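Local coordinates for protein methylmalonyl-CoA carboxyltransferase 12S subunit (Propionibacterium freudenreichii, PDB 1ON3) that transfers the carboxyl group of methylmalonyl-CoA to the biotin of the 1.3S subunit, as part of the hexameric core of transcarboxylase, at residues Met338-Asp343 with Asp369-Leu374; Ala313-Val317 with Val331-Val337. One frame throughout, in Å; residues are numbered along the deposited sequence.

Contact 1: residues Met338-Asp343 with Asp369-Leu374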
# COMPACT_ATOMS: atom_id res chain seq x y z
N MET E 338 -32.19 20.31 31.76
CA MET E 338 -31.12 20.06 32.71
C MET E 338 -29.96 21.04 32.54
O MET E 338 -28.80 20.65 32.70
CB MET E 338 -30.61 18.63 32.55
CG MET E 338 -31.59 17.55 32.97
SD MET E 338 -30.87 15.90 32.79
CE MET E 338 -31.25 15.61 31.10
N SER E 339 -30.29 22.29 32.24
CA SER E 339 -29.30 23.36 32.05
C SER E 339 -28.29 23.08 30.94
O SER E 339 -27.24 23.71 30.86
CB SER E 339 -28.54 23.63 33.36
OG SER E 339 -29.43 24.06 34.39
N GLY E 340 -28.62 22.13 30.07
CA GLY E 340 -27.69 21.81 29.00
C GLY E 340 -26.52 20.97 29.47
O GLY E 340 -25.56 20.76 28.72
N CYS E 341 -26.57 20.48 30.71
CA CYS E 341 -25.50 19.63 31.23
C CYS E 341 -25.36 18.36 30.40
O CYS E 341 -26.36 17.83 29.89
CB CYS E 341 -25.80 19.19 32.66
SG CYS E 341 -25.60 20.47 33.92
N LEU E 342 -24.13 17.88 30.26
CA LEU E 342 -23.90 16.61 29.57
C LEU E 342 -24.00 15.58 30.69
O LEU E 342 -23.69 15.90 31.84
CB LEU E 342 -22.50 16.56 28.94
CG LEU E 342 -22.35 17.33 27.62
CD1 LEU E 342 -20.87 17.38 27.20
CD2 LEU E 342 -23.18 16.65 26.55
N ASP E 343 -24.47 14.37 30.38
CA ASP E 343 -24.58 13.31 31.38
C ASP E 343 -24.22 11.98 30.71
O ASP E 343 -23.81 11.96 29.55
CB ASP E 343 -25.99 13.27 32.00
CG ASP E 343 -27.09 12.84 31.03
OD1 ASP E 343 -26.92 12.94 29.80
OD2 ASP E 343 -28.16 12.40 31.51
N ASP E 369 -23.13 25.31 24.36
CA ASP E 369 -23.67 26.07 25.48
C ASP E 369 -23.81 25.02 26.58
O ASP E 369 -24.90 24.53 26.86
CB ASP E 369 -25.03 26.67 25.15
CG ASP E 369 -25.46 27.71 26.18
OD1 ASP E 369 -24.78 27.80 27.23
OD2 ASP E 369 -26.46 28.43 25.95
N VAL E 370 -22.68 24.66 27.19
CA VAL E 370 -22.65 23.62 28.21
C VAL E 370 -21.92 24.09 29.47
O VAL E 370 -20.77 24.52 29.41
CB VAL E 370 -21.99 22.32 27.61
CG1 VAL E 370 -20.54 22.60 27.19
CG2 VAL E 370 -22.07 21.16 28.61
N PRO E 371 -22.57 24.00 30.63
CA PRO E 371 -21.98 24.43 31.91
C PRO E 371 -21.13 23.40 32.64
O PRO E 371 -20.49 23.71 33.64
CB PRO E 371 -23.20 24.83 32.71
CG PRO E 371 -24.15 23.73 32.35
CD PRO E 371 -23.96 23.55 30.84
N GLY E 372 -21.15 22.17 32.14
CA GLY E 372 -20.38 21.09 32.73
C GLY E 372 -21.17 19.79 32.65
O GLY E 372 -22.18 19.73 31.94
N PHE E 373 -20.71 18.76 33.35
CA PHE E 373 -21.44 17.50 33.38
C PHE E 373 -22.42 17.58 34.55
O PHE E 373 -22.23 18.36 35.49
CB PHE E 373 -20.49 16.30 33.54
CG PHE E 373 -19.65 16.03 32.32
CD1 PHE E 373 -18.42 16.66 32.14
CD2 PHE E 373 -20.11 15.18 31.32
CE1 PHE E 373 -17.67 16.45 30.99
CE2 PHE E 373 -19.37 14.96 30.16
CZ PHE E 373 -18.14 15.60 30.00
N LEU E 374 -23.48 16.80 34.47
CA LEU E 374 -24.52 16.78 35.48
C LEU E 374 -24.06 16.22 36.82
O LEU E 374 -23.62 15.07 36.91
CB LEU E 374 -25.70 15.97 34.97
CG LEU E 374 -26.89 15.78 35.90
CD1 LEU E 374 -27.63 17.12 36.06
CD2 LEU E 374 -27.83 14.72 35.29
O HOH W 1 -26.56 25.30 28.81

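Contact 2: residues Ala313-Val317 with Val331-Val337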
# COMPACT_ATOMS: atom_id res chain seq x y z
N ALA E 313 -32.24 11.41 26.04
CA ALA E 313 -31.24 12.38 26.50
C ALA E 313 -31.41 13.71 25.78
O ALA E 313 -30.51 14.16 25.05
CB ALA E 313 -29.83 11.82 26.27
N THR E 314 -32.57 14.32 25.99
CA THR E 314 -32.94 15.56 25.33
C THR E 314 -32.13 16.78 25.77
O THR E 314 -32.40 17.88 25.31
CB THR E 314 -34.45 15.84 25.50
OG1 THR E 314 -34.76 15.92 26.90
CG2 THR E 314 -35.27 14.73 24.85
N ASN E 315 -31.17 16.56 26.67
CA ASN E 315 -30.29 17.64 27.12
C ASN E 315 -29.22 17.86 26.04
O ASN E 315 -28.42 18.78 26.12
CB ASN E 315 -29.62 17.28 28.47
CG ASN E 315 -29.12 15.84 28.54
OD1 ASN E 315 -29.82 14.90 28.14
ND2 ASN E 315 -27.91 15.66 29.06
N LEU E 316 -29.23 16.98 25.04
CA LEU E 316 -28.30 17.08 23.92
C LEU E 316 -29.01 16.71 22.62
O LEU E 316 -29.69 15.70 22.54
CB LEU E 316 -27.09 16.17 24.09
CG LEU E 316 -26.13 16.37 22.91
CD1 LEU E 316 -24.76 16.71 23.42
CD2 LEU E 316 -26.11 15.15 22.00
N VAL E 317 -28.84 17.55 21.61
CA VAL E 317 -29.47 17.31 20.31
C VAL E 317 -28.47 16.79 19.28
O VAL E 317 -27.36 17.28 19.21
CB VAL E 317 -30.08 18.64 19.76
CG1 VAL E 317 -30.52 18.45 18.32
CG2 VAL E 317 -31.26 19.08 20.62
N VAL E 331 -24.37 18.53 16.49
CA VAL E 331 -24.35 18.08 17.89
C VAL E 331 -24.44 19.39 18.67
O VAL E 331 -23.56 20.24 18.58
CB VAL E 331 -23.03 17.35 18.21
CG1 VAL E 331 -23.04 16.83 19.65
CG2 VAL E 331 -22.83 16.19 17.23
N ALA E 332 -25.51 19.54 19.45
CA ALA E 332 -25.74 20.78 20.17
C ALA E 332 -26.31 20.58 21.57
O ALA E 332 -27.19 19.74 21.79
CB ALA E 332 -26.70 21.64 19.33
N ASN E 333 -25.81 21.35 22.54
CA ASN E 333 -26.34 21.23 23.89
C ASN E 333 -27.71 21.90 23.95
O ASN E 333 -27.97 22.87 23.22
CB ASN E 333 -25.39 21.88 24.89
CG ASN E 333 -23.96 21.44 24.69
OD1 ASN E 333 -23.12 22.21 24.19
ND2 ASN E 333 -23.66 20.21 25.06
N GLN E 334 -28.59 21.41 24.82
CA GLN E 334 -29.95 21.94 24.96
C GLN E 334 -30.13 22.62 26.33
O GLN E 334 -30.54 21.98 27.29
CB GLN E 334 -30.95 20.79 24.79
CG GLN E 334 -32.43 21.19 24.83
CD GLN E 334 -32.80 22.13 23.71
OE1 GLN E 334 -32.43 23.31 23.73
NE2 GLN E 334 -33.51 21.62 22.71
N PRO E 335 -29.85 23.93 26.43
CA PRO E 335 -29.97 24.68 27.69
C PRO E 335 -31.32 24.57 28.39
O PRO E 335 -31.40 24.71 29.61
CB PRO E 335 -29.63 26.11 27.27
CG PRO E 335 -28.67 25.91 26.15
CD PRO E 335 -29.39 24.83 25.35
N SER E 336 -32.37 24.32 27.62
CA SER E 336 -33.71 24.20 28.17
C SER E 336 -33.99 22.88 28.89
O SER E 336 -35.07 22.69 29.44
CB SER E 336 -34.74 24.42 27.07
OG SER E 336 -34.41 23.66 25.92
N VAL E 337 -33.02 21.96 28.89
CA VAL E 337 -33.19 20.67 29.57
C VAL E 337 -31.97 20.38 30.45
O VAL E 337 -30.86 20.25 29.94
CB VAL E 337 -33.37 19.49 28.56
CG1 VAL E 337 -33.47 18.18 29.31
CG2 VAL E 337 -34.60 19.71 27.71
O HOH W 2 -34.28 18.48 23.16
O HOH W 3 -25.68 18.96 26.70

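Contact 1: residues Met338-Asp343 with Asp369-Leu374
The Phe373 ring takes Leu342 against it obliquely: Leu342 CB lies 3.6 Å from Phe373 CD2, and the leucine methyl CD1 reaches on to CE2. Elsewhere the ring meets Tyr184 of a second subunit, the two planes at about 50°, and packs on Ile202 of that subunit, a residue of the methylmalonic acid pocket. The puckered Pro371 ring turns its CD to the carbonyl of Ser339, 3.3 Å from that O, while its CG lies 3.9 Å from Cys341 SG. Alongside, the backbones pair through a single bridge of Leu342 with Phe373. Leu342 N donates to Gly372 O in the carbonyl plane (3.2 Å), and Leu374 N returns a shorter bond to Leu342 O, 2.8 Å and nearly along the C=O axis. Beyond the bridge Leu374 holds its CG anti to the backbone N (chi1 178°), which brings CD2 near both Asp343 CB and Met338 SD, and the Met338 and Leu374 side chains cross at about a right angle. At the opposite end Val370 CG2 packs on Leu342 CG at 4.0 Å. Gly340 turns with left-handed backbone angles, where a CB would press on Asp369 O; a water bridges Ser339 O and Asp369 O, 2.7 Å from each. Asp343 is the N-cap of helix 344-359, its OD1 accepting from Ala346 N, whereas Asp369 OD2 binds Tyr290 OH and forms a salt bridge with Arg408. The contact joins the loop leading into helix 344-359 to the C-terminal end of strand 364-370, a parallel strand of the crotonase-type sheet, beside bound methylmalonyl-CoA and methylmalonic acid at the subunit border. Ser414 of helix 412-416 lies against Leu342, Val370 and Phe373, and Gln379 of helix 377-381 against Asp343 and Leu374.

Contact 2: residues Ala313-Val317 with Val331-Val337
Val317 and Ala332 form an antiparallel hydrogen-bonded pair, Val317 N to Ala332 O at 2.7 Å and 174° at the hydrogen and Ala332 N to Val317 O at 2.9 Å, followed by the non-hydrogen-bonded pair Leu316 with Asn333. Past the strands Gln334 N still donates to Asn315 O, but from well above the carbonyl plane (52° out of it); one type I turn, Ala313-Leu316, leads into the hairpin and another, Gln334-Val337, leads out. Leu316 swings CD1 to Val331 CG1 (4.1 Å) and to Asn333 ND2, the side chains meeting obliquely. Gln334 lays CB and CG against Thr314 O, each 3.3 Å away, then bends at chi2; its OE1 accepts from Val292 N, and NE2, near Val317 CG2, donates to Asp291 OD1. Val337 sets CG1 anti to its own N (chi1 177°), 3.5 Å from Thr314 OG1 and 4.0 Å from Asn315 CB, and crosses the threonine side chain at about a right angle. An alanine here would remove both methyl branches and is likely to leave Thr314 OG1 and Asn315 CB less packed where the two turns meet. One water joins Thr314 O to Gln334 NE2, another lies between Asn315 O and Asn333 ND2. Asn315 ND2 reaches Cys341 O and Asp343 OD1, Asn333 OD1 takes the N-H of Asp369, and Gln334 holds the residues just before helix 293-299; the side-chain amides thus bind the open end of the hairpin to surrounding loops and strand, giving buried polar groups partners where strand pairing stops.

In the fold
Contact 2 closes before contact 1 opens along the chain, and their centres lie 8 Å apart in the C-terminal carboxyltransferase half. They share one mixed sheet: contact 2 pairs strands 316-323 and 326-333 at the end of their hairpin, and strand 364-370, which ends in the second segment of contact 1, runs parallel beside 326-333. Asn315 of contact 2 ties into contact 1, where Met338 CE packs on Asn315 CG; Pro335 likewise lies against Asp369. The links join the hairpin end to the loop 338-343, which in turn packs on the segment carrying Phe373, whose side chain is about 6 Å from a bound methylmalonyl-CoA, whereas the Asn333 side chain is about 13 Å from one.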